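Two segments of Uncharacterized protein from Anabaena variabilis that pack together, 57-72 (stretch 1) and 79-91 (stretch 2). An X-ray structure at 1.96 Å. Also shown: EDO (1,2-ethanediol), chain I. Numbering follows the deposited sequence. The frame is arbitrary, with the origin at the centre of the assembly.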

# COMPACT_ATOMS: atom_id res chain seq x y z
N VAL A 57 20.14 15.58 -10.80
CA VAL A 57 19.35 16.83 -10.90
C VAL A 57 20.02 18.12 -10.38
O VAL A 57 19.59 19.20 -10.79
CB VAL A 57 17.95 16.68 -10.25
CG1 VAL A 57 17.11 15.65 -11.01
CG2 VAL A 57 18.03 16.35 -8.75
N LYS A 58 20.99 18.04 -9.45
CA LYS A 58 21.57 19.25 -8.87
C LYS A 58 22.55 20.00 -9.81
O LYS A 58 22.43 21.22 -9.82
CB LYS A 58 22.26 18.95 -7.53
CG LYS A 58 21.90 19.92 -6.42
CD LYS A 58 22.50 19.51 -5.08
CE LYS A 58 23.86 20.12 -4.91
NZ LYS A 58 24.39 19.85 -3.56
N PRO A 59 23.49 19.36 -10.59
CA PRO A 59 24.43 20.17 -11.40
C PRO A 59 23.78 21.22 -12.33
O PRO A 59 24.27 22.34 -12.35
CB PRO A 59 25.17 19.13 -12.23
CG PRO A 59 25.12 17.88 -11.40
CD PRO A 59 23.80 17.92 -10.70
N GLN A 60 22.70 20.88 -13.05
CA GLN A 60 22.06 21.83 -13.96
C GLN A 60 20.89 22.56 -13.31
O GLN A 60 20.06 23.15 -14.00
CB GLN A 60 21.60 21.14 -15.24
CG GLN A 60 22.77 20.64 -16.04
CD GLN A 60 22.30 19.56 -16.95
OE1 GLN A 60 22.09 19.77 -18.15
NE2 GLN A 60 22.05 18.38 -16.39
N ARG A 61 20.84 22.55 -11.97
CA ARG A 61 19.80 23.21 -11.16
C ARG A 61 18.39 22.83 -11.64
O ARG A 61 17.52 23.69 -11.80
CB ARG A 61 19.98 24.75 -11.14
CG ARG A 61 21.28 25.23 -10.46
CD ARG A 61 21.31 26.73 -10.22
NE ARG A 61 20.97 27.46 -11.44
CZ ARG A 61 20.44 28.68 -11.47
NH1 ARG A 61 20.21 29.35 -10.35
NH2 ARG A 61 20.14 29.24 -12.63
N ILE A 62 18.18 21.54 -11.87
CA ILE A 62 16.87 20.98 -12.27
C ILE A 62 16.00 20.82 -11.00
O ILE A 62 14.85 21.27 -10.96
CB ILE A 62 17.04 19.63 -13.03
CG1 ILE A 62 17.77 19.84 -14.38
CG2 ILE A 62 15.67 18.93 -13.24
CD1 ILE A 62 18.43 18.61 -14.96
N ALA A 63 16.57 20.17 -9.99
CA ALA A 63 15.89 19.89 -8.72
C ALA A 63 16.91 19.63 -7.64
O ALA A 63 18.10 19.56 -7.93
CB ALA A 63 14.97 18.67 -8.88
N ARG A 64 16.43 19.44 -6.41
CA ARG A 64 17.29 19.11 -5.27
C ARG A 64 16.57 18.12 -4.35
O ARG A 64 15.38 18.31 -4.02
CB ARG A 64 17.71 20.37 -4.49
CG ARG A 64 18.71 20.06 -3.37
CD ARG A 64 19.47 21.27 -2.90
NE ARG A 64 20.29 20.91 -1.74
CZ ARG A 64 21.10 21.75 -1.10
NH1 ARG A 64 21.23 23.01 -1.51
NH2 ARG A 64 21.79 21.33 -0.05
N ALA A 65 17.29 17.03 -3.98
CA ALA A 65 16.83 16.01 -3.05
C ALA A 65 17.34 16.35 -1.66
O ALA A 65 18.53 16.64 -1.49
CB ALA A 65 17.32 14.64 -3.49
N PHE A 66 16.45 16.33 -0.66
CA PHE A 66 16.76 16.65 0.73
C PHE A 66 16.46 15.49 1.64
O PHE A 66 15.43 14.83 1.49
CB PHE A 66 15.93 17.86 1.21
CG PHE A 66 16.04 19.11 0.39
CD1 PHE A 66 17.04 20.04 0.66
CD2 PHE A 66 15.14 19.38 -0.63
CE1 PHE A 66 17.14 21.20 -0.09
CE2 PHE A 66 15.25 20.53 -1.40
CZ PHE A 66 16.24 21.44 -1.12
N LEU A 67 17.35 15.26 2.60
CA LEU A 67 17.21 14.24 3.63
C LEU A 67 16.40 14.78 4.77
O LEU A 67 16.74 15.85 5.29
CB LEU A 67 18.60 13.86 4.18
CG LEU A 67 19.37 12.78 3.47
CD1 LEU A 67 20.82 12.79 3.88
CD2 LEU A 67 18.86 11.45 3.84
N GLU A 68 15.38 14.02 5.22
CA GLU A 68 14.64 14.35 6.44
C GLU A 68 14.21 15.84 6.54
O GLU A 68 14.39 16.47 7.58
CB GLU A 68 15.50 13.99 7.67
CG GLU A 68 15.98 12.55 7.75
CD GLU A 68 14.90 11.53 8.04
OE1 GLU A 68 13.90 11.90 8.68
OE2 GLU A 68 15.07 10.34 7.66
N LEU A 69 13.59 16.37 5.48
CA LEU A 69 13.12 17.75 5.46
C LEU A 69 11.63 17.79 5.84
O LEU A 69 10.84 16.99 5.33
CB LEU A 69 13.34 18.35 4.05
CG LEU A 69 12.79 19.74 3.77
CD1 LEU A 69 13.63 20.83 4.47
CD2 LEU A 69 12.72 19.99 2.27
N ARG A 70 11.25 18.71 6.75
CA ARG A 70 9.85 18.85 7.15
C ARG A 70 9.05 19.56 6.06
O ARG A 70 9.46 20.61 5.56
CB ARG A 70 9.74 19.59 8.49
CG ARG A 70 8.29 19.86 8.94
CD ARG A 70 8.19 20.32 10.40
NE ARG A 70 8.88 19.42 11.31
CZ ARG A 70 8.37 18.28 11.78
NH1 ARG A 70 7.13 17.92 11.45
NH2 ARG A 70 9.09 17.50 12.57
N CYS A 71 7.92 18.97 5.68
CA CYS A 71 6.97 19.51 4.71
C CYS A 71 5.63 19.65 5.38
O CYS A 71 5.06 18.65 5.83
CB CYS A 71 6.91 18.63 3.46
SG CYS A 71 8.46 18.59 2.53
N THR A 72 5.14 20.90 5.52
CA THR A 72 3.88 21.19 6.19
C THR A 72 2.87 21.72 5.18
O THR A 72 3.05 22.81 4.64
CB THR A 72 4.11 22.18 7.35
OG1 THR A 72 5.10 21.63 8.22
CG2 THR A 72 2.83 22.48 8.16
N VAL A 79 7.73 14.48 7.59
CA VAL A 79 9.16 14.45 7.35
C VAL A 79 9.46 13.23 6.46
O VAL A 79 9.90 12.20 6.97
CB VAL A 79 10.01 14.45 8.66
CG1 VAL A 79 11.50 14.63 8.35
CG2 VAL A 79 9.54 15.53 9.63
N PRO A 80 9.25 13.33 5.12
CA PRO A 80 9.57 12.20 4.25
C PRO A 80 11.04 11.83 4.39
O PRO A 80 11.86 12.72 4.64
CB PRO A 80 9.26 12.73 2.84
CG PRO A 80 8.27 13.80 3.06
CD PRO A 80 8.72 14.47 4.34
N ASP A 81 11.38 10.54 4.23
CA ASP A 81 12.79 10.13 4.29
C ASP A 81 13.62 10.98 3.29
O ASP A 81 14.70 11.47 3.64
CB ASP A 81 12.93 8.62 4.01
CG ASP A 81 12.47 7.71 5.13
OD1 ASP A 81 12.40 8.18 6.31
OD2 ASP A 81 12.21 6.52 4.86
N ILE A 82 13.08 11.16 2.06
CA ILE A 82 13.69 11.99 1.00
C ILE A 82 12.59 12.78 0.33
O ILE A 82 11.58 12.21 -0.05
CB ILE A 82 14.50 11.18 -0.05
CG1 ILE A 82 15.57 10.28 0.62
CG2 ILE A 82 15.13 12.10 -1.13
CD1 ILE A 82 15.98 9.13 -0.21
N SER A 83 12.80 14.09 0.20
CA SER A 83 11.92 15.01 -0.51
C SER A 83 12.68 15.62 -1.67
O SER A 83 13.79 16.12 -1.48
CB SER A 83 11.47 16.13 0.44
OG SER A 83 10.46 15.60 1.26
N VAL A 84 12.10 15.58 -2.86
CA VAL A 84 12.74 16.15 -4.05
C VAL A 84 11.87 17.29 -4.57
O VAL A 84 10.66 17.11 -4.78
CB VAL A 84 13.06 15.09 -5.15
CG1 VAL A 84 13.99 15.67 -6.21
CG2 VAL A 84 13.69 13.82 -4.56
N PHE A 85 12.47 18.47 -4.74
CA PHE A 85 11.75 19.66 -5.24
C PHE A 85 12.40 20.18 -6.48
O PHE A 85 13.62 20.33 -6.49
CB PHE A 85 11.78 20.79 -4.17
CG PHE A 85 10.91 20.56 -2.96
CD1 PHE A 85 11.39 19.84 -1.87
CD2 PHE A 85 9.63 21.08 -2.90
CE1 PHE A 85 10.59 19.63 -0.76
CE2 PHE A 85 8.83 20.88 -1.76
CZ PHE A 85 9.32 20.16 -0.70
N ILE A 86 11.60 20.52 -7.52
CA ILE A 86 12.11 21.14 -8.74
C ILE A 86 12.60 22.54 -8.32
O ILE A 86 12.12 23.07 -7.30
CB ILE A 86 11.10 21.13 -9.93
CG1 ILE A 86 9.89 22.08 -9.67
CG2 ILE A 86 10.68 19.68 -10.25
CD1 ILE A 86 8.87 22.23 -10.84
N TRP A 87 13.58 23.11 -9.07
CA TRP A 87 14.23 24.35 -8.67
C TRP A 87 13.26 25.49 -8.43
O TRP A 87 13.40 26.15 -7.41
CB TRP A 87 15.28 24.77 -9.70
CG TRP A 87 16.52 25.33 -9.06
CD1 TRP A 87 16.84 26.65 -8.91
CD2 TRP A 87 17.57 24.59 -8.41
NE1 TRP A 87 18.03 26.77 -8.23
CE2 TRP A 87 18.50 25.52 -7.91
CE3 TRP A 87 17.79 23.22 -8.17
CZ2 TRP A 87 19.66 25.13 -7.23
CZ3 TRP A 87 18.95 22.84 -7.51
CH2 TRP A 87 19.88 23.78 -7.07
N SER A 88 12.27 25.71 -9.33
CA SER A 88 11.29 26.81 -9.23
C SER A 88 10.41 26.72 -7.97
O SER A 88 9.83 27.73 -7.57
CB SER A 88 10.40 26.84 -10.47
OG SER A 88 9.63 25.66 -10.59
N ARG A 89 10.29 25.53 -7.36
CA ARG A 89 9.44 25.31 -6.18
C ARG A 89 10.22 25.33 -4.86
O ARG A 89 9.60 25.28 -3.81
CB ARG A 89 8.65 23.98 -6.32
CG ARG A 89 7.54 24.10 -7.36
CD ARG A 89 6.70 22.84 -7.40
NE ARG A 89 5.71 22.81 -6.32
CZ ARG A 89 5.73 21.97 -5.30
NH1 ARG A 89 6.71 21.08 -5.18
NH2 ARG A 89 4.77 22.01 -4.38
N ILE A 90 11.57 25.44 -4.89
CA ILE A 90 12.36 25.49 -3.65
C ILE A 90 12.14 26.89 -3.00
O ILE A 90 12.49 27.88 -3.62
CB ILE A 90 13.87 25.17 -3.89
CG1 ILE A 90 14.07 23.73 -4.41
CG2 ILE A 90 14.70 25.41 -2.59
CD1 ILE A 90 15.43 23.42 -5.00
N PRO A 91 11.50 26.98 -1.80
CA PRO A 91 11.32 28.31 -1.17
C PRO A 91 12.67 28.92 -0.78
O PRO A 91 13.53 28.24 -0.23
CB PRO A 91 10.44 28.02 0.05
CG PRO A 91 10.68 26.60 0.37
CD PRO A 91 10.97 25.90 -0.94
C1 EDO I . 13.86 18.62 10.53
O1 EDO I . 13.06 19.80 10.42
C2 EDO I . 12.92 17.43 10.53
O2 EDO I . 13.72 16.25 10.70
O HOH W 1 19.94 28.78 -7.26
O HOH W 2 11.95 15.15 3.64

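The two stretches pair as antiparallel strands, 63-67 against 82-86, and bury 1091 Å² between them. Hydrogen bonds run along this ladder and extend past both ends, to E68 N with D81 O and W87 N with I62 O.

V79 CG1 packs 3.5 Å from E68 C, and V79 CG2 lies over one face of the R70 guanidinium, 3.6 Å from R70 NH2. A 1,2-ethanediol, probably from the crystallisation liquor, sits nearby and gives a weak hydrogen bond from its O2 to E68 O (3.2 Å).

At P80, water 2 links the two stretches. It donates to P80 O (2.6 Å) and L69 O (2.7 Å) and accepts from S83 OG (2.8 Å).

D81 O accepts from E68 N at 3.1 Å, with a nearly straight geometry. The two carboxylates come close, E68 OE2 to D81 OD1 3.7 Å. Both are also hydrogen-bonded elsewhere in the structure.

I82 points to the same face as A65. The small A65 CB meets I82 CG2 at 4.1 Å.

S83 and F66 form a hydrogen-bonded pair: F66 N to S83 O is 2.8 Å, S83 N to F66 O 3.0 Å.

V84 shares the face of A65 and I82. Its CG2 meets A65 CB at 3.9 Å.

F85 and R64 repeat the hydrogen-bonded pattern, with R64 N to F85 O 2.9 Å and F85 N to R64 O 3.0 Å. The F85 ring gathers apolar neighbours. F66 CE2 lies 3.9 Å from F85 CD1, and L69 CD2 3.7 Å from F85 CE1. C71 SG approaches the ring edge, 3.7 Å from F85 CZ.

I86 pairs with A63, but their side chains diverge.

W87 N donates to I62 O at 2.9 Å. R61 CB lies over the six-membered ring of W87, 3.7 Å from its centroid, a CH-pi contact. Water 1 accepts from W87 NE1 (2.9 Å) and R61 NH1 (3.2 Å).

I90 CD1 packs against R64 CB at 3.8 Å.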